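Local coordinates for protein glycinin A3B4 subunit (Glycine max, PDB 2D5F) that stores nitrogen and amino acids in the soybean seed as an 11S globulin of the cupin family, built as trimers that pair into hexamers, at the interface of chains A and B and the interface of chains A and C. Coordinates in Å, arbitrary orientation; residue numbers count along the deposited sequence, not the author numbering. Chains: chain A/B/C, glycinin A3B4 subunit.

Contact 1: the interface of chains A and B. Residues chain A 463, 466; chain B 109, 111, 114, 132, 244, 246.
A:Pro463 drives its ring into a greasy notch of chain B, and the ring contacts come first. Its CG stands over the centre of the B:His111 imidazole, 3.5 Å from the ring centroid, the two side chains crossing at about a right angle. B:His111 presents that face because its CG sits between its own backbone N and carbonyl carbon (chi1 54°). One edge of the imidazole has B:Asp109 OD1 lying in its plane. The second ring contact belongs to A:Val466, whose CG2 lies over the six-membered ring of B:Trp132, 3.7 Å from its centroid, and so to one side of the indole.

Plain apolar packing makes up the other contacts. A:Pro463 CD meets B:Trp132 CZ2 at 3.6 Å, so the proline is held between indole and imidazole, while its CB rests 3.6 Å from B:Val246 CG1. B:Ile114 adds CD1, 4.0 Å from A:Pro463 CG. Farther along, B:Leu244 CD2 lies 3.8 Å from A:Val466 CG2, flanking the valine beside the indole. The proline immediately precedes helix 464-471 and the valine lies in its first turn, so this patch seats the start of that helix against the neighbouring cupin subunit, as expected for a contact within the 11S trimer.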
# COMPACT_ATOMS: atom_id res chain seq x y z
N PRO A 463 16.58 18.41 25.62
CA PRO A 463 17.11 19.71 26.03
C PRO A 463 18.00 19.63 27.28
O PRO A 463 17.72 18.85 28.19
CB PRO A 463 15.85 20.55 26.27
CG PRO A 463 14.84 19.93 25.33
CD PRO A 463 15.11 18.45 25.53
N VAL A 466 16.31 19.77 30.67
CA VAL A 466 15.47 18.62 30.99
C VAL A 466 16.41 17.57 31.58
O VAL A 466 16.09 16.91 32.56
CB VAL A 466 14.79 18.04 29.74
CG1 VAL A 466 14.14 16.71 30.08
CG2 VAL A 466 13.74 19.02 29.22
N ASP B 109 23.44 24.71 23.01
CA ASP B 109 22.60 23.53 23.12
C ASP B 109 21.82 23.28 21.84
O ASP B 109 21.58 24.18 21.04
CB ASP B 109 21.61 23.66 24.28
CG ASP B 109 21.01 22.30 24.67
OD1 ASP B 109 19.82 22.25 25.02
OD2 ASP B 109 21.75 21.29 24.64
N HIS B 111 18.60 20.28 20.46
CA HIS B 111 17.74 19.16 20.80
C HIS B 111 16.64 19.05 19.77
O HIS B 111 16.48 19.92 18.92
CB HIS B 111 17.15 19.37 22.20
CG HIS B 111 16.45 20.68 22.39
ND1 HIS B 111 15.23 20.96 21.82
CD2 HIS B 111 16.79 21.78 23.10
CE1 HIS B 111 14.84 22.17 22.17
NE2 HIS B 111 15.78 22.69 22.95
N ILE B 114 10.32 20.81 19.88
CA ILE B 114 9.51 20.93 21.09
C ILE B 114 8.08 21.15 20.61
O ILE B 114 7.83 22.04 19.80
CB ILE B 114 9.94 22.13 21.95
CG1 ILE B 114 11.37 21.92 22.47
CG2 ILE B 114 8.97 22.32 23.10
CD1 ILE B 114 11.56 20.63 23.22
N TRP B 132 8.98 13.28 27.26
CA TRP B 132 8.94 13.99 28.53
C TRP B 132 7.97 15.14 28.35
O TRP B 132 7.77 15.64 27.24
CB TRP B 132 10.33 14.52 28.92
CG TRP B 132 10.97 15.39 27.89
CD1 TRP B 132 11.83 15.00 26.91
CD2 TRP B 132 10.75 16.79 27.69
NE1 TRP B 132 12.16 16.06 26.11
CE2 TRP B 132 11.51 17.18 26.57
CE3 TRP B 132 9.98 17.76 28.35
CZ2 TRP B 132 11.53 18.49 26.09
CZ3 TRP B 132 9.99 19.07 27.88
CH2 TRP B 132 10.77 19.42 26.75
N LEU B 244 11.62 25.71 33.77
CA LEU B 244 12.43 25.04 32.76
C LEU B 244 12.61 25.96 31.56
O LEU B 244 11.69 26.68 31.16
CB LEU B 244 11.74 23.76 32.30
CG LEU B 244 12.54 22.88 31.32
CD1 LEU B 244 13.68 22.21 32.07
CD2 LEU B 244 11.62 21.85 30.70
N VAL B 246 14.02 25.95 27.50
CA VAL B 246 14.43 25.17 26.34
C VAL B 246 14.39 26.03 25.07
O VAL B 246 13.86 27.13 25.08
CB VAL B 246 13.52 23.93 26.12
CG1 VAL B 246 13.48 23.07 27.39
CG2 VAL B 246 12.12 24.36 25.72

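Contact 2: the interface of chains A and C. Residues chain A 90-92, 247; chain C 344-347.
The backbone of A:Glu90, in strand 89-91, gives its N-H to the carbonyl O of C:Tyr344, in strand 343-345, at 3.0 Å and nearly straight (169° at H), with the donor almost in line with the C=O bond.

Around this link the side chains mesh. A:Ile247 sends its CG2 branch to the tyrosine ring, 3.7 Å from C:Tyr344 CD1. A:Lys91 uses its aliphatic stem, which crosses the proline ring at about a right angle, CG 3.8 Å from C:Pro346 CG, before the chain bends away at chi3 and chi4. Tighter still is A:Pro92, with CG 3.3 Å from C:Lys347 CD.

C:Asn345 acts largely on its own strand end. Its CG lies opposite its backbone N (chi1 177°), and OD1 accepts the N-H of C:Lys347 at 2.9 Å, capping the turn through C:Pro346; the same oxygen faces A:Pro92 CD at 3.6 Å. A leucine at C:Asn345 would probably leave the C:Lys347 N-H without this acceptor and let the turn that carries C:Pro346 and C:Lys347 shift against chain A.

Strand 89-91, in the N-terminal cupin region of chain A, runs into A:Pro92 and is set against strand 343-345, in the C-terminal cupin region of chain C, which runs into C:Pro346; A:Ile247 joins from a separate loop.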
# COMPACT_ATOMS: atom_id res chain seq x y z
N GLU A 90 17.03 -26.02 -16.90
CA GLU A 90 16.83 -27.25 -17.66
C GLU A 90 18.04 -27.71 -18.47
O GLU A 90 18.78 -26.89 -19.01
CB GLU A 90 15.62 -27.10 -18.60
CG GLU A 90 15.61 -25.81 -19.39
CD GLU A 90 14.51 -25.77 -20.45
OE1 GLU A 90 13.41 -26.31 -20.19
OE2 GLU A 90 14.76 -25.19 -21.53
N LYS A 91 18.24 -29.02 -18.53
CA LYS A 91 19.34 -29.59 -19.30
C LYS A 91 18.74 -30.51 -20.35
O LYS A 91 18.08 -31.49 -20.02
CB LYS A 91 20.31 -30.37 -18.41
CG LYS A 91 21.48 -30.95 -19.20
CD LYS A 91 22.69 -31.29 -18.33
CE LYS A 91 22.47 -32.50 -17.45
NZ LYS A 91 21.45 -32.25 -16.38
N PRO A 92 18.97 -30.21 -21.64
CA PRO A 92 18.45 -31.00 -22.76
C PRO A 92 19.00 -32.42 -22.80
O PRO A 92 18.36 -33.32 -23.36
CB PRO A 92 18.89 -30.18 -23.97
CG PRO A 92 20.19 -29.60 -23.52
CD PRO A 92 19.86 -29.13 -22.12
N ILE A 247 21.50 -29.06 -11.97
CA ILE A 247 21.69 -28.09 -13.03
C ILE A 247 22.00 -26.74 -12.39
O ILE A 247 21.25 -26.27 -11.54
CB ILE A 247 20.43 -27.95 -13.89
CG1 ILE A 247 19.95 -29.33 -14.33
CG2 ILE A 247 20.72 -27.08 -15.09
CD1 ILE A 247 18.60 -29.33 -15.02
N TYR C 344 18.24 -20.87 -16.92
CA TYR C 344 19.51 -21.48 -17.29
C TYR C 344 19.38 -22.77 -18.08
O TYR C 344 18.59 -23.65 -17.73
CB TYR C 344 20.36 -21.71 -16.04
CG TYR C 344 21.69 -22.39 -16.30
CD1 TYR C 344 21.99 -23.63 -15.72
CD2 TYR C 344 22.66 -21.80 -17.12
CE1 TYR C 344 23.21 -24.26 -15.94
CE2 TYR C 344 23.88 -22.42 -17.35
CZ TYR C 344 24.15 -23.65 -16.75
OH TYR C 344 25.36 -24.28 -16.97
N ASN C 345 20.17 -22.86 -19.15
CA ASN C 345 20.25 -24.03 -20.03
C ASN C 345 21.75 -24.13 -20.31
O ASN C 345 22.30 -23.34 -21.08
CB ASN C 345 19.51 -23.77 -21.34
CG ASN C 345 19.64 -24.93 -22.32
OD1 ASN C 345 20.67 -25.60 -22.38
ND2 ASN C 345 18.59 -25.17 -23.10
N PRO C 346 22.43 -25.11 -19.69
CA PRO C 346 23.87 -25.31 -19.87
C PRO C 346 24.40 -25.25 -21.30
O PRO C 346 25.57 -24.93 -21.52
CB PRO C 346 24.12 -26.67 -19.21
CG PRO C 346 22.82 -27.38 -19.41
CD PRO C 346 21.81 -26.30 -19.07
N LYS C 347 23.55 -25.53 -22.28
CA LYS C 347 23.99 -25.51 -23.66
C LYS C 347 23.53 -24.30 -24.48
O LYS C 347 23.80 -24.24 -25.68
CB LYS C 347 23.52 -26.80 -24.36
CG LYS C 347 23.91 -28.07 -23.61
CD LYS C 347 23.39 -29.32 -24.32
CE LYS C 347 23.62 -30.57 -23.48
NZ LYS C 347 25.07 -30.77 -23.18

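Contact 3: the interface of chains A and B. Residues chain A 460, 463-464, 482-483; chain B 109-111.
In this cupin-family 11S globulin, A:Ser464 and A:Lys482 grip the carboxylate of B:Asp109, which projects from strand 109-111 toward the start of helix 464-471. The serine N-H meets OD1 at 3.0 Å, nearly straight (173° at H), from the syn side but 34° out of the carboxylate plane. Its hydroxyl OG perches over the carboxylate face, 2.6 Å from B:Asp109 OD2 and close to OD1, a tight, poorly directed hydrogen bond. Lying at the N-terminal end of a helix, the carboxylate is likely to be favoured as an anion.

A:Lys482 completes the tight part. Its chain runs extended beyond CG, bringing NZ to B:Asp109 OD2 at 2.8 Å in a salt bridge on the syn side. The ammonium group also donates to the carbonyl oxygen of B:Ser110, 2.9 Å from NZ, so it ties side chain and backbone of consecutive residues together. A:Pro463, against B:His111, continues the packed side.

Toward A:Tyr483 and A:Arg460 the fit is looser. The phenol oxygen A:Tyr483 OH comes within 3.1 Å of B:Ser110 N, but the N-H is turned away, at best a poor bond. B:Ser110 OG lies at the ring's edge, in its plane, its link to OH weak. A:Lys482 CB covers one face of the same ring. Between the chains a water takes over: it bonds to A:Arg460 O at 2.8 Å and to both O and OG of B:Ser110, bridging two carbonyls that cannot bond each other.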
# COMPACT_ATOMS: atom_id res chain seq x y z
N ARG A 460 21.35 13.47 23.26
CA ARG A 460 21.49 14.53 22.27
C ARG A 460 20.14 15.14 21.86
O ARG A 460 20.06 16.34 21.57
CB ARG A 460 22.24 14.02 21.03
CG ARG A 460 23.69 13.61 21.31
CD ARG A 460 24.52 13.57 20.03
NE ARG A 460 24.10 12.51 19.12
CZ ARG A 460 24.54 11.25 19.17
NH1 ARG A 460 24.10 10.35 18.30
NH2 ARG A 460 25.43 10.89 20.09
N PRO A 463 16.58 18.41 25.62
CA PRO A 463 17.11 19.71 26.03
C PRO A 463 18.00 19.63 27.28
O PRO A 463 17.72 18.85 28.19
CB PRO A 463 15.85 20.55 26.27
CG PRO A 463 14.84 19.93 25.33
CD PRO A 463 15.11 18.45 25.53
N SER A 464 19.06 20.43 27.31
CA SER A 464 19.99 20.46 28.44
C SER A 464 19.33 20.53 29.81
O SER A 464 19.64 19.73 30.69
CB SER A 464 20.94 21.66 28.32
OG SER A 464 21.79 21.52 27.21
N LYS A 482 26.40 15.26 25.91
CA LYS A 482 25.97 15.58 24.56
C LYS A 482 27.01 15.72 23.46
O LYS A 482 26.88 15.11 22.40
CB LYS A 482 25.14 16.87 24.57
CG LYS A 482 23.79 16.78 25.22
CD LYS A 482 22.93 17.94 24.75
CE LYS A 482 21.51 17.82 25.22
NZ LYS A 482 20.63 18.74 24.46
N TYR A 483 28.05 16.52 23.72
CA TYR A 483 29.05 16.79 22.70
C TYR A 483 30.44 16.16 22.81
O TYR A 483 31.25 16.33 21.90
CB TYR A 483 29.20 18.30 22.56
CG TYR A 483 27.87 19.03 22.54
CD1 TYR A 483 26.98 18.86 21.47
CD2 TYR A 483 27.48 19.85 23.60
CE1 TYR A 483 25.74 19.50 21.46
CE2 TYR A 483 26.24 20.50 23.60
CZ TYR A 483 25.37 20.32 22.52
OH TYR A 483 24.15 20.95 22.52
N ASP B 109 23.44 24.71 23.01
CA ASP B 109 22.60 23.53 23.12
C ASP B 109 21.82 23.28 21.84
O ASP B 109 21.58 24.18 21.04
CB ASP B 109 21.61 23.66 24.28
CG ASP B 109 21.01 22.30 24.67
OD1 ASP B 109 19.82 22.25 25.02
OD2 ASP B 109 21.75 21.29 24.64
N SER B 110 21.42 22.02 21.67
CA SER B 110 20.64 21.59 20.52
C SER B 110 19.83 20.38 20.95
O SER B 110 20.30 19.55 21.74
CB SER B 110 21.54 21.24 19.35
OG SER B 110 22.43 20.20 19.70
N HIS B 111 18.60 20.28 20.46
CA HIS B 111 17.74 19.16 20.80
C HIS B 111 16.64 19.05 19.77
O HIS B 111 16.48 19.92 18.92
CB HIS B 111 17.15 19.37 22.20
CG HIS B 111 16.45 20.68 22.39
ND1 HIS B 111 15.23 20.96 21.82
CD2 HIS B 111 16.79 21.78 23.10
CE1 HIS B 111 14.84 22.17 22.17
NE2 HIS B 111 15.78 22.69 22.95
O HOH W 1 22.39 17.63 20.71

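Contacts 1 and 3 are two halves of one footprint, their C-alpha centres about 8 Å apart, and they share A:Pro463, B:Asp109 and B:His111. The start of helix 464-471 and strand 109-111 serve both, so the apolar seat and the charged grip register the same elements of chains A and B. Contact 2 lies about 66 Å from contact 1 and 62 Å from contact 3, against a different partner. Chain A meets B through its C-terminal helices and C through its strand 89-91 and the loop at A:Ile247, which would fit subunits joined head to tail round a trimer.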